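Local coordinates for Ice-binding protein isoform1a (Antarctomyces psychrotrophicus, PDB 7BWX), which probably binds ice, recognising water molecules in its prism planes, as an antifreeze protein built on a right-handed beta-helix, at residues Y102-A107 with W126-A131; F154-S159 with N172-A177; L114-A119 with S140-T145; A90-N95 with S106-D111. The protein carries 1 engineered substitution. One frame throughout, in Å; residues are numbered along the deposited sequence.

Contact 1. Residues Y102-A107 with W126-A131. With SO4 (sulfate ion), chain H.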
loop_
_atom_site.group_PDB
_atom_site.type_symbol
_atom_site.label_atom_id
_atom_site.label_comp_id
_atom_site.label_asym_id
_atom_site.label_seq_id
_atom_site.Cartn_x
_atom_site.Cartn_y
_atom_site.Cartn_z
ATOM N N TYR A 102 15.122 -1.340 0.848
ATOM C CA TYR A 102 15.548 -0.189 1.678
ATOM C C TYR A 102 15.053 -0.419 3.103
ATOM O O TYR A 102 13.802 -0.531 3.321
ATOM C CB TYR A 102 14.951 1.105 1.124
ATOM C CG TYR A 102 15.520 1.504 -0.212
ATOM C CD1 TYR A 102 15.097 0.936 -1.391
ATOM C CD2 TYR A 102 16.500 2.482 -0.294
ATOM C CE1 TYR A 102 15.627 1.315 -2.617
ATOM C CE2 TYR A 102 17.101 2.814 -1.494
ATOM C CZ TYR A 102 16.646 2.252 -2.660
ATOM O OH TYR A 102 17.238 2.604 -3.841
ATOM N N LYS A 103 15.985 -0.504 4.047
ATOM C CA LYS A 103 15.678 -0.729 5.477
ATOM C C LYS A 103 15.636 0.597 6.207
ATOM O O LYS A 103 16.677 1.338 6.256
ATOM C CB LYS A 103 16.695 -1.713 6.067
ATOM C CG LYS A 103 16.634 -1.914 7.573
ATOM C CD LYS A 103 17.489 -3.099 8.047
ATOM C CE LYS A 103 18.921 -2.735 8.347
ATOM N NZ LYS A 103 19.014 -1.832 9.527
ATOM N N TYR A 104 14.515 0.873 6.855
ATOM C CA TYR A 104 14.331 2.017 7.761
ATOM C C TYR A 104 13.996 1.503 9.151
ATOM O O TYR A 104 12.941 0.793 9.314
ATOM C CB TYR A 104 13.241 2.956 7.244
ATOM C CG TYR A 104 13.604 3.689 5.972
ATOM C CD1 TYR A 104 13.489 3.088 4.733
ATOM C CD2 TYR A 104 14.060 4.991 6.014
ATOM C CE1 TYR A 104 13.822 3.742 3.557
ATOM C CE2 TYR A 104 14.380 5.675 4.848
ATOM C CZ TYR A 104 14.279 5.047 3.622
ATOM O OH TYR A 104 14.579 5.751 2.493
ATOM N N ASP A 105 14.773 1.919 10.159
ATOM C CA ASP A 105 14.621 1.387 11.531
ATOM C C ASP A 105 13.590 2.154 12.328
ATOM O O ASP A 105 13.225 1.672 13.394
ATOM C CB ASP A 105 15.915 1.467 12.328
ATOM C CG ASP A 105 17.073 0.789 11.650
ATOM O OD1 ASP A 105 16.847 -0.254 10.992
ATOM O OD2 ASP A 105 18.211 1.316 11.815
ATOM N N SER A 106 13.144 3.325 11.900
ATOM C CA SER A 106 12.211 4.086 12.746
ATOM C C SER A 106 11.107 4.726 11.880
ATOM O O SER A 106 11.071 4.436 10.684
ATOM C CB SER A 106 13.047 5.043 13.577
ATOM O OG SER A 106 13.642 6.017 12.740
ATOM N N ALA A 107 10.274 5.542 12.486
ATOM C CA ALA A 107 9.124 6.212 11.867
ATOM C C ALA A 107 9.615 7.031 10.670
ATOM O O ALA A 107 10.670 7.710 10.784
ATOM C CB ALA A 107 8.421 7.058 12.879
ATOM N N TRP A 126 11.071 -2.435 -5.821
ATOM C CA TRP A 126 11.303 -1.667 -4.589
ATOM C C TRP A 126 10.567 -2.352 -3.431
ATOM O O TRP A 126 9.336 -2.584 -3.518
ATOM C CB TRP A 126 10.859 -0.221 -4.683
ATOM C CG TRP A 126 11.604 0.612 -5.671
ATOM C CD1 TRP A 126 12.596 1.522 -5.436
ATOM C CD2 TRP A 126 11.395 0.590 -7.083
ATOM N NE1 TRP A 126 13.010 2.069 -6.621
ATOM C CE2 TRP A 126 12.272 1.532 -7.645
ATOM C CE3 TRP A 126 10.545 -0.122 -7.906
ATOM C CZ2 TRP A 126 12.333 1.739 -9.023
ATOM C CZ3 TRP A 126 10.580 0.101 -9.261
ATOM C CH2 TRP A 126 11.470 1.014 -9.809
ATOM N N VAL A 127 11.293 -2.615 -2.362
ATOM C CA VAL A 127 10.695 -3.071 -1.080
ATOM C C VAL A 127 11.183 -2.097 -0.024
ATOM O O VAL A 127 12.399 -2.055 0.242
ATOM C CB VAL A 127 11.041 -4.525 -0.728
ATOM C CG1 VAL A 127 10.352 -4.896 0.566
ATOM C CG2 VAL A 127 10.714 -5.486 -1.824
ATOM N N PHE A 128 10.268 -1.306 0.518
ATOM C CA PHE A 128 10.530 -0.420 1.644
ATOM C C PHE A 128 10.186 -1.175 2.914
ATOM O O PHE A 128 9.005 -1.377 3.185
ATOM C CB PHE A 128 9.798 0.892 1.446
ATOM C CG PHE A 128 10.360 1.684 0.288
ATOM C CD1 PHE A 128 11.415 2.564 0.477
ATOM C CD2 PHE A 128 9.813 1.566 -0.973
ATOM C CE1 PHE A 128 11.955 3.272 -0.595
ATOM C CE2 PHE A 128 10.310 2.296 -2.043
ATOM C CZ PHE A 128 11.391 3.146 -1.849
ATOM N N GLN A 129 11.219 -1.454 3.706
ATOM C CA GLN A 129 11.100 -2.151 5.010
ATOM C C GLN A 129 11.036 -1.064 6.064
ATOM O O GLN A 129 12.129 -0.568 6.496
ATOM C CB GLN A 129 12.257 -3.131 5.234
ATOM C CG GLN A 129 12.390 -4.174 4.146
ATOM C CD GLN A 129 13.567 -5.077 4.419
ATOM O OE1 GLN A 129 14.665 -4.586 4.707
ATOM N NE2 GLN A 129 13.361 -6.380 4.302
ATOM N N LEU A 130 9.826 -0.633 6.406
ATOM C CA LEU A 130 9.594 0.454 7.378
ATOM C C LEU A 130 9.289 -0.189 8.732
ATOM O O LEU A 130 8.252 -0.818 8.886
ATOM C CB LEU A 130 8.477 1.361 6.864
ATOM C CG LEU A 130 8.628 1.819 5.411
ATOM C CD1 LEU A 130 7.520 2.770 4.996
ATOM C CD2 LEU A 130 9.979 2.477 5.158
ATOM N N ALA A 131 10.232 -0.151 9.663
ATOM C CA ALA A 131 10.098 -0.920 10.913
ATOM C C ALA A 131 8.846 -0.496 11.688
ATOM O O ALA A 131 8.333 -1.357 12.387
ATOM C CB ALA A 131 11.326 -0.802 11.777
HETATM S S SO4 H . 9.434 5.178 16.199
HETATM O O1 SO4 H . 8.204 4.641 15.593
HETATM O O2 SO4 H . 9.149 6.471 16.771
HETATM O O3 SO4 H . 9.885 4.253 17.225
HETATM O O4 SO4 H . 10.513 5.356 15.218
#

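Contact 2. Residues F154-S159 with N172-A177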
loop_
_atom_site.group_PDB
_atom_site.type_symbol
_atom_site.label_atom_id
_atom_site.label_comp_id
_atom_site.label_asym_id
_atom_site.label_seq_id
_atom_site.Cartn_x
_atom_site.Cartn_y
_atom_site.Cartn_z
ATOM N N PHE A 154 6.576 -2.122 -3.107
ATOM C CA PHE A 154 6.002 -2.703 -1.866
ATOM C C PHE A 154 6.413 -1.836 -0.687
ATOM O O PHE A 154 7.637 -1.642 -0.432
ATOM C CB PHE A 154 6.499 -4.143 -1.716
ATOM C CG PHE A 154 6.143 -4.991 -2.903
ATOM C CD1 PHE A 154 4.917 -5.630 -2.959
ATOM C CD2 PHE A 154 7.018 -5.132 -3.960
ATOM C CE1 PHE A 154 4.564 -6.406 -4.051
ATOM C CE2 PHE A 154 6.655 -5.891 -5.064
ATOM C CZ PHE A 154 5.434 -6.530 -5.106
ATOM N N TRP A 155 5.420 -1.301 -0.006
ATOM C CA TRP A 155 5.561 -0.544 1.248
ATOM C C TRP A 155 5.241 -1.505 2.408
ATOM O O TRP A 155 4.065 -1.825 2.609
ATOM C CB TRP A 155 4.617 0.655 1.261
ATOM C CG TRP A 155 4.851 1.561 0.103
ATOM C CD1 TRP A 155 4.201 1.582 -1.106
ATOM C CD2 TRP A 155 5.911 2.518 0.010
ATOM N NE1 TRP A 155 4.754 2.540 -1.914
ATOM C CE2 TRP A 155 5.796 3.138 -1.252
ATOM C CE3 TRP A 155 6.869 2.974 0.919
ATOM C CZ2 TRP A 155 6.679 4.137 -1.662
ATOM C CZ3 TRP A 155 7.758 3.935 0.505
ATOM C CH2 TRP A 155 7.667 4.494 -0.776
ATOM N N ILE A 156 6.265 -2.059 3.031
ATOM C CA ILE A 156 6.107 -3.063 4.123
ATOM C C ILE A 156 6.116 -2.280 5.421
ATOM O O ILE A 156 7.222 -1.814 5.884
ATOM C CB ILE A 156 7.187 -4.153 4.064
ATOM C CG1 ILE A 156 7.321 -4.766 2.678
ATOM C CG2 ILE A 156 6.907 -5.206 5.125
ATOM C CD1 ILE A 156 6.072 -5.398 2.148
ATOM N N VAL A 157 4.920 -1.957 5.901
ATOM C CA VAL A 157 4.751 -1.017 7.030
ATOM C C VAL A 157 4.656 -1.833 8.332
ATOM O O VAL A 157 3.631 -2.571 8.526
ATOM C CB VAL A 157 3.538 -0.127 6.793
ATOM C CG1 VAL A 157 3.303 0.813 7.957
ATOM C CG2 VAL A 157 3.665 0.670 5.483
ATOM N N GLY A 158 5.655 -1.654 9.202
ATOM C CA GLY A 158 5.876 -2.476 10.405
ATOM C C GLY A 158 4.775 -2.297 11.430
ATOM O O GLY A 158 4.475 -3.284 12.133
ATOM N N SER A 159 4.118 -1.130 11.495
ATOM C CA SER A 159 2.881 -0.933 12.299
ATOM C C SER A 159 1.745 -0.399 11.402
ATOM O O SER A 159 1.122 -1.224 10.669
ATOM C CB SER A 159 3.096 -0.108 13.527
ATOM O OG SER A 159 3.635 1.181 13.214
ATOM N N ASN A 172 2.066 -1.174 -3.520
ATOM C CA ASN A 172 1.304 -2.102 -2.639
ATOM C C ASN A 172 1.691 -1.805 -1.193
ATOM O O ASN A 172 2.854 -1.960 -0.832
ATOM C CB ASN A 172 1.579 -3.538 -3.076
ATOM C CG ASN A 172 1.186 -3.789 -4.514
ATOM O OD1 ASN A 172 0.022 -3.607 -4.879
ATOM N ND2 ASN A 172 2.139 -4.224 -5.325
ATOM N N VAL A 173 0.744 -1.283 -0.436
ATOM C CA VAL A 173 0.902 -0.969 0.980
ATOM C C VAL A 173 0.471 -2.231 1.716
ATOM O O VAL A 173 -0.711 -2.540 1.689
ATOM C CB VAL A 173 0.088 0.251 1.407
ATOM C CG1 VAL A 173 0.310 0.536 2.883
ATOM C CG2 VAL A 173 0.405 1.496 0.557
ATOM N N ILE A 174 1.426 -2.896 2.358
ATOM C CA ILE A 174 1.194 -4.097 3.198
ATOM C C ILE A 174 1.558 -3.728 4.625
ATOM O O ILE A 174 2.730 -3.638 4.963
ATOM C CB ILE A 174 1.964 -5.294 2.662
ATOM C CG1 ILE A 174 1.884 -5.365 1.139
ATOM C CG2 ILE A 174 1.427 -6.538 3.340
ATOM C CD1 ILE A 174 2.588 -6.596 0.561
ATOM N N ALA A 175 0.563 -3.320 5.380
ATOM C CA ALA A 175 0.759 -2.859 6.759
ATOM C C ALA A 175 0.469 -3.989 7.751
ATOM O O ALA A 175 -0.497 -4.717 7.574
ATOM C CB ALA A 175 -0.146 -1.701 7.025
ATOM N N ASN A 176 1.217 -4.012 8.841
ATOM C CA ASN A 176 1.023 -4.984 9.935
ATOM C C ASN A 176 -0.307 -4.721 10.621
ATOM O O ASN A 176 -0.984 -5.680 10.991
ATOM C CB ASN A 176 2.145 -4.859 10.925
ATOM C CG ASN A 176 2.127 -5.988 11.929
ATOM O OD1 ASN A 176 2.275 -7.126 11.526
ATOM N ND2 ASN A 176 1.913 -5.650 13.194
ATOM N N ALA A 177 -0.696 -3.459 10.739
ATOM C CA ALA A 177 -1.910 -3.049 11.468
ATOM C C ALA A 177 -2.763 -2.124 10.568
ATOM O O ALA A 177 -3.228 -2.597 9.537
ATOM C CB ALA A 177 -1.488 -2.432 12.755
#

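Contact 3. Residues L114-A119 with S140-T145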
loop_
_atom_site.group_PDB
_atom_site.type_symbol
_atom_site.label_atom_id
_atom_site.label_comp_id
_atom_site.label_asym_id
_atom_site.label_seq_id
_atom_site.Cartn_x
_atom_site.Cartn_y
_atom_site.Cartn_z
ATOM N N LEU A 114 8.644 11.755 -3.906
ATOM C CA LEU A 114 9.597 10.645 -4.001
ATOM C C LEU A 114 9.549 10.092 -5.416
ATOM O O LEU A 114 8.462 9.773 -5.903
ATOM C CB LEU A 114 9.237 9.601 -2.922
ATOM C CG LEU A 114 9.939 8.237 -3.037
ATOM C CD1 LEU A 114 11.453 8.395 -2.928
ATOM C CD2 LEU A 114 9.481 7.338 -1.911
ATOM N N THR A 115 10.715 9.904 -6.016
ATOM C CA THR A 115 10.864 9.408 -7.385
ATOM C C THR A 115 11.426 8.008 -7.325
ATOM O O THR A 115 12.442 7.825 -6.706
ATOM C CB THR A 115 11.731 10.355 -8.217
ATOM O OG1 THR A 115 11.140 11.658 -8.176
ATOM C CG2 THR A 115 11.798 9.863 -9.635
ATOM N N LEU A 116 10.759 7.076 -7.978
ATOM C CA LEU A 116 11.228 5.703 -8.148
ATOM C C LEU A 116 11.710 5.571 -9.584
ATOM O O LEU A 116 10.901 5.653 -10.507
ATOM C CB LEU A 116 10.102 4.752 -7.806
ATOM C CG LEU A 116 9.562 4.977 -6.403
ATOM C CD1 LEU A 116 8.380 4.049 -6.163
ATOM C CD2 LEU A 116 10.648 4.755 -5.361
ATOM N N ASP A 117 13.024 5.379 -9.712
ATOM C CA ASP A 117 13.758 5.358 -11.001
ATOM C C ASP A 117 14.017 3.925 -11.420
ATOM O O ASP A 117 14.844 3.285 -10.843
ATOM C CB ASP A 117 15.031 6.171 -10.833
ATOM C CG ASP A 117 15.922 6.248 -12.070
ATOM O OD1 ASP A 117 15.542 5.708 -13.114
ATOM O OD2 ASP A 117 17.028 6.808 -11.914
ATOM N N GLY A 118 13.305 3.460 -12.421
ATOM C CA GLY A 118 13.487 2.125 -12.989
ATOM C C GLY A 118 14.804 1.975 -13.737
ATOM O O GLY A 118 15.110 0.831 -14.054
ATOM N N ALA A 119 15.535 3.064 -14.026
ATOM C CA ALA A 119 16.856 2.981 -14.707
ATOM C C ALA A 119 16.718 2.182 -16.002
ATOM O O ALA A 119 17.628 1.434 -16.326
ATOM C CB ALA A 119 17.862 2.339 -13.765
ATOM N N SER A 140 1.564 15.171 -0.781
ATOM C CA SER A 140 2.796 14.438 -1.117
ATOM C C SER A 140 2.523 13.541 -2.327
ATOM O O SER A 140 1.355 13.182 -2.568
ATOM C CB SER A 140 3.347 13.663 0.091
ATOM O OG SER A 140 2.459 12.619 0.483
ATOM N N SER A 141 3.555 13.130 -3.037
ATOM C CA SER A 141 3.392 12.262 -4.212
ATOM C C SER A 141 4.570 11.353 -4.423
ATOM O O SER A 141 5.728 11.732 -4.195
ATOM C CB SER A 141 3.152 13.094 -5.441
ATOM O OG SER A 141 2.597 12.291 -6.456
ATOM N N ILE A 142 4.261 10.196 -4.928
ATOM C CA ILE A 142 5.255 9.220 -5.405
ATOM C C ILE A 142 5.111 9.130 -6.916
ATOM O O ILE A 142 3.997 8.912 -7.394
ATOM C CB ILE A 142 5.039 7.869 -4.702
ATOM C CG1 ILE A 142 5.259 8.025 -3.199
ATOM C CG2 ILE A 142 5.947 6.794 -5.305
ATOM C CD1 ILE A 142 4.605 6.968 -2.345
ATOM N N ILE A 143 6.203 9.253 -7.634
ATOM C CA ILE A 143 6.195 9.206 -9.117
ATOM C C ILE A 143 7.160 8.127 -9.603
ATOM O O ILE A 143 8.130 7.730 -8.864
ATOM C CB ILE A 143 6.525 10.595 -9.698
ATOM C CG1 ILE A 143 7.947 11.052 -9.401
ATOM C CG2 ILE A 143 5.512 11.624 -9.242
ATOM C CD1 ILE A 143 8.283 12.371 -10.080
ATOM N N LEU A 144 6.881 7.658 -10.793
ATOM C CA LEU A 144 7.627 6.584 -11.455
ATOM C C LEU A 144 8.378 7.164 -12.655
ATOM O O LEU A 144 7.711 7.797 -13.473
ATOM C CB LEU A 144 6.615 5.553 -11.942
ATOM C CG LEU A 144 5.640 5.029 -10.886
ATOM C CD1 LEU A 144 4.606 4.136 -11.545
ATOM C CD2 LEU A 144 6.375 4.331 -9.749
ATOM N N THR A 145 9.654 6.842 -12.823
ATOM C CA THR A 145 10.403 7.261 -14.039
ATOM C C THR A 145 11.124 6.063 -14.643
ATOM O O THR A 145 11.348 5.061 -13.929
ATOM C CB THR A 145 11.364 8.401 -13.707
ATOM O OG1 THR A 145 12.324 7.861 -12.795
ATOM C CG2 THR A 145 10.644 9.590 -13.108
#

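Contact 4. Residues A90-N95 with S106-D111. With SO4 (sulfate ion), chain G; SO4 (sulfate ion), chain H.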
loop_
_atom_site.group_PDB
_atom_site.type_symbol
_atom_site.label_atom_id
_atom_site.label_comp_id
_atom_site.label_asym_id
_atom_site.label_seq_id
_atom_site.Cartn_x
_atom_site.Cartn_y
_atom_site.Cartn_z
ATOM N N ALA A 90 14.575 9.565 8.739
ATOM C CA ALA A 90 13.154 9.822 9.048
ATOM C C ALA A 90 12.414 10.333 7.789
ATOM O O ALA A 90 11.198 10.353 7.802
ATOM C CB ALA A 90 13.065 10.805 10.188
ATOM N N THR A 91 13.092 10.768 6.732
ATOM C CA THR A 91 12.407 11.410 5.580
ATOM C C THR A 91 12.640 10.630 4.283
ATOM O O THR A 91 13.761 10.146 4.007
ATOM C CB THR A 91 12.832 12.874 5.384
ATOM O OG1 THR A 91 14.228 12.804 5.091
ATOM C CG2 THR A 91 12.542 13.761 6.571
ATOM N N LEU A 92 11.589 10.539 3.470
ATOM C CA LEU A 92 11.604 9.889 2.142
ATOM C C LEU A 92 11.566 10.938 1.036
ATOM O O LEU A 92 12.042 10.634 -0.062
ATOM C CB LEU A 92 10.378 8.984 2.032
ATOM C CG LEU A 92 10.378 7.765 2.945
ATOM C CD1 LEU A 92 9.016 7.080 2.929
ATOM C CD2 LEU A 92 11.425 6.771 2.497
ATOM N N GLY A 93 11.006 12.100 1.306
ATOM C CA GLY A 93 10.721 13.117 0.285
ATOM C C GLY A 93 11.997 13.736 -0.242
ATOM O O GLY A 93 12.970 13.786 0.529
ATOM N N GLY A 94 12.002 14.111 -1.519
ATOM C CA GLY A 94 13.150 14.730 -2.184
ATOM C C GLY A 94 14.195 13.722 -2.593
ATOM O O GLY A 94 15.274 14.131 -2.889
ATOM N N ASN A 95 13.894 12.437 -2.623
ATOM C CA ASN A 95 14.854 11.393 -3.012
ATOM C C ASN A 95 14.423 10.788 -4.346
ATOM O O ASN A 95 13.204 10.798 -4.686
ATOM C CB ASN A 95 14.955 10.324 -1.917
ATOM C CG ASN A 95 15.606 10.846 -0.653
ATOM O OD1 ASN A 95 16.775 11.196 -0.702
ATOM N ND2 ASN A 95 14.894 10.910 0.467
ATOM N N SER A 106 13.144 3.325 11.900
ATOM C CA SER A 106 12.211 4.086 12.746
ATOM C C SER A 106 11.107 4.726 11.880
ATOM O O SER A 106 11.071 4.436 10.684
ATOM C CB SER A 106 13.047 5.043 13.577
ATOM O OG SER A 106 13.642 6.017 12.740
ATOM N N ALA A 107 10.274 5.542 12.486
ATOM C CA ALA A 107 9.124 6.212 11.867
ATOM C C ALA A 107 9.615 7.031 10.670
ATOM O O ALA A 107 10.670 7.710 10.784
ATOM C CB ALA A 107 8.421 7.058 12.879
ATOM N N VAL A 108 8.954 6.882 9.522
ATOM C CA VAL A 108 9.322 7.641 8.300
ATOM C C VAL A 108 8.134 8.472 7.852
ATOM O O VAL A 108 6.962 8.061 8.036
ATOM C CB VAL A 108 9.835 6.752 7.161
ATOM C CG1 VAL A 108 11.005 5.893 7.596
ATOM C CG2 VAL A 108 8.742 5.884 6.592
ATOM N N GLY A 109 8.465 9.612 7.264
ATOM C CA GLY A 109 7.534 10.577 6.679
ATOM C C GLY A 109 7.888 10.819 5.242
ATOM O O GLY A 109 9.066 10.704 4.882
ATOM N N LEU A 110 6.886 11.164 4.441
ATOM C CA LEU A 110 7.065 11.576 3.034
ATOM C C LEU A 110 6.358 12.911 2.874
ATOM O O LEU A 110 5.131 12.970 2.837
ATOM C CB LEU A 110 6.548 10.499 2.092
ATOM C CG LEU A 110 6.348 10.875 0.618
ATOM C CD1 LEU A 110 7.506 11.658 0.067
ATOM C CD2 LEU A 110 6.151 9.577 -0.156
ATOM N N ASP A 111 7.163 13.964 2.837
ATOM C CA ASP A 111 6.730 15.342 2.559
ATOM C C ASP A 111 7.397 15.723 1.240
ATOM O O ASP A 111 8.615 15.563 1.140
ATOM C CB ASP A 111 7.140 16.224 3.731
ATOM C CG ASP A 111 6.553 17.612 3.681
ATOM O OD1 ASP A 111 5.526 17.815 2.993
ATOM O OD2 ASP A 111 7.079 18.448 4.398
HETATM S S SO4 G . 16.487 12.613 8.133
HETATM O O1 SO4 G . 16.457 11.768 9.320
HETATM O O2 SO4 G . 15.874 13.874 8.454
HETATM O O3 SO4 G . 15.775 11.989 7.036
HETATM O O4 SO4 G . 17.853 12.805 7.705
HETATM S S SO4 H . 9.434 5.178 16.199
HETATM O O1 SO4 H . 8.204 4.641 15.593
HETATM O O2 SO4 H . 9.149 6.471 16.771
HETATM O O3 SO4 H . 9.885 4.253 17.225
HETATM O O4 SO4 H . 10.513 5.356 15.218
HETATM O O HOH W 1 9.935 13.581 3.553
#

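Contact 1. Residues Y102-A107 with W126-A131
The rings of Tyr102 and Phe128 lie side by side, their planes 18° apart but slid so far that they barely overlap, with centroids 5.3 Å from each other. The closest side-chain approach in this pair is from Tyr102 CB to Phe128 CD1, at 3.9 Å. Trp126 CD1 comes obliquely against Tyr102 CE1. Tyr104 comes to the edge of the Phe128 ring, CE1 lying near its plane 4.1 Å from Phe128 CD1. Further along, the CD2 methyl of Leu130 sits obliquely against Tyr104 CD1 at 3.6 Å. Carbonyl oxygens occupy the tyrosine edges near the ring planes: Val127 O beside Tyr102 and Gln129 O beside Tyr104. Outside the pair, Phe97 stacks on Tyr102 and Trp155 on Phe128. Both tyrosines carry CG anti to their own carbonyl carbon (chi1 -68°), which starts the two rings off in the same direction.

Underneath, the strands run parallel and in register, Tyr102 level with Phe128 and Tyr104 with Leu130. Gln129 is held by both its N and its O: N donates to Tyr102 O at 2.8 Å, and O accepts from Tyr104 N at 2.8 Å. Ala131 N prolongs the ladder to Tyr104 O. Beyond the strand, Ala107 N holds O4 of a sulfate, probably from the crystallisation liquor, at 2.7 Å; Thr132 OG1 also binds this ion.

On the other face, Lys103 NZ bridges to Asp105 OD1, 3.1 Å away, and to Asp85. Gln129 NE2 donates to Gly77 O and Leu80 O, tying this face to the end of helix 61-79, while the aromatic face turns inward toward strands 96-97, 113-117 and 153-157.

Contact 2. Residues F154-S159 with N172-A177
Phe154 brings its ring alongside the amide of Asn172, CE1 3.5 Å from ND2, with the two planes 39° apart; Ile174 CD1 lies at the ring's edge. On the opposite face of the strand pair, Trp155 packs CD1 against Val173 CG2 at 4.1 Å, while its indole NE1 donates to Glu170 O. The Trp155 backbone joins the strands twice: N donates a hydrogen bond to Asn172 O at 2.8 Å, and O accepts one from Ile174 N.

Ile156 returns to the Phe154 face. Its CD1 meets Ile174 CD1 at 4.0 Å, and both isoleucines also touch helix 61-79. Val157 shares the Trp155 face, its CB 4.0 Å from Ala175 CB, and its N and O bond to Ile174 O and Asn176 N. At the turn, Gly158 O lies only 3.1 Å from Asn176 CB. Ser159 O then accepts from Ala177 N at 2.9 Å, a more bent bond (144° at the hydrogen) that carries the pairing into the corner.

Parallel pairing of strands from successive coils is typical of a beta-solenoid, and this protein is a right-handed beta-helix.

Contact 3. Residues L114-A119 with S140-T145
Strands 113-117 and 141-145 are neighbours in one face of the beta-helix, where Leu114 pairs with Ile142, Thr115 with Ile143 and Leu116 with Leu144. They run parallel, their short axes 23° apart. Five backbone bonds join them, from Leu114 N to Ser141 O as far as Gly118 N to Thr145 O, the latter 2.9 Å long.

The inward face is aliphatic. Leu116 CD1 reaches both Ile142 CG2, at 3.8 Å, and Leu144 CD2, at 4.1 Å, so this one methyl spans two residues of the next strand. Leu114 rests more loosely there, CB 4.3 Å from Ile142 CG1; Leu114 and Ile142 both continue onto Trp155.

The other face is more open and mixes hydroxyls with methyls. Thr115 OG1 touches Ile143, 3.5 Å from both CG1 and CD1; Ile143 holds CG1 between its backbone N and carbonyl carbon (chi1 66°), where it lies against the threonine hydroxyl. Thr115 CG2 meets Thr145 CG2 at 3.7 Å, the two side chains crossing at about a right angle. Beside them, Thr145 OG1 sits 3.4 Å from Asp117 CA.

Asp117 ends the strand. Its OD1 accepts from Ala119 N at 2.8 Å, the donor standing above the carboxylate plane, and also from Asn146 ND2. This is an Asx turn, at the end of the strand where the chain leaves this face of the beta-helix.

Contact 4. Residues A90-N95 with S106-D111
Gly109 O is gripped from the segment opposite by Leu92 N, at 2.9 Å, and receives a longer bond, 3.3 Å, from a water. That water also accepts from Gly93 N and Asp111 N, so it bridges the two backbones just where their direct pairing stops. Gly109 bonds to the same segment a second time, its N donating to Ala90 O at 2.9 Å. These two backbone bonds flank a single bridge, Thr91 to Gly109, which lays residues 90-95 against strand 108-110, an outermost strand of its parallel beta-helix face.

Leu92 points inward from this edge. Its CD1 touches Val108 CG2 at 3.9 Å, and its CB lies against Leu110 CB; Leu134 continues the same hydrophobic layer. Leu110 CG is anti to the backbone N (chi1 166°), and from there CD1 packs on Gly93 CA, 3.5 Å away. With no side chain at Gly93, Asp111 O can approach that CA to 3.3 Å, in a nearly straight C-H...O contact (170° at the hydrogen). Leu92 to Asn95 form a type II turn, with Gly94 taking the positive phi, and Asn95 ND2 reaches back over the plane of the Leu92 carbonyl to bond its oxygen. On the outer side, a second sulfate, distinct from the one on Ala107 N and likewise probably from the crystallisation liquor, places its O3 2.6 Å from Thr91 OG1 and takes a second bond from Thr91 N, while its O1 accepts from Ala90 N.

How the contacts relate
All four contacts join successive coils of one beta-helix. Contacts 1 and 2 lie on the same face, centres about 10 Å apart, because strands 126-130 and 153-157 are direct neighbours. Contact 4 sits on a second face, about 10 Å from contact 1 centre to centre, and shares Ser106 and Ala107 with it at the corner. Contact 3 occupies the third face, its centre about 17 Å from that of contact 1 and 14 Å from that of contact 4. Along the chain contact 4 opens first; contacts 1 and 3 interleave, and contact 2 follows. Phe128 touches Trp155 and Leu116, and Trp155 reaches Leu92, so the three faces enclose a shared hydrophobic interior of the beta-helix.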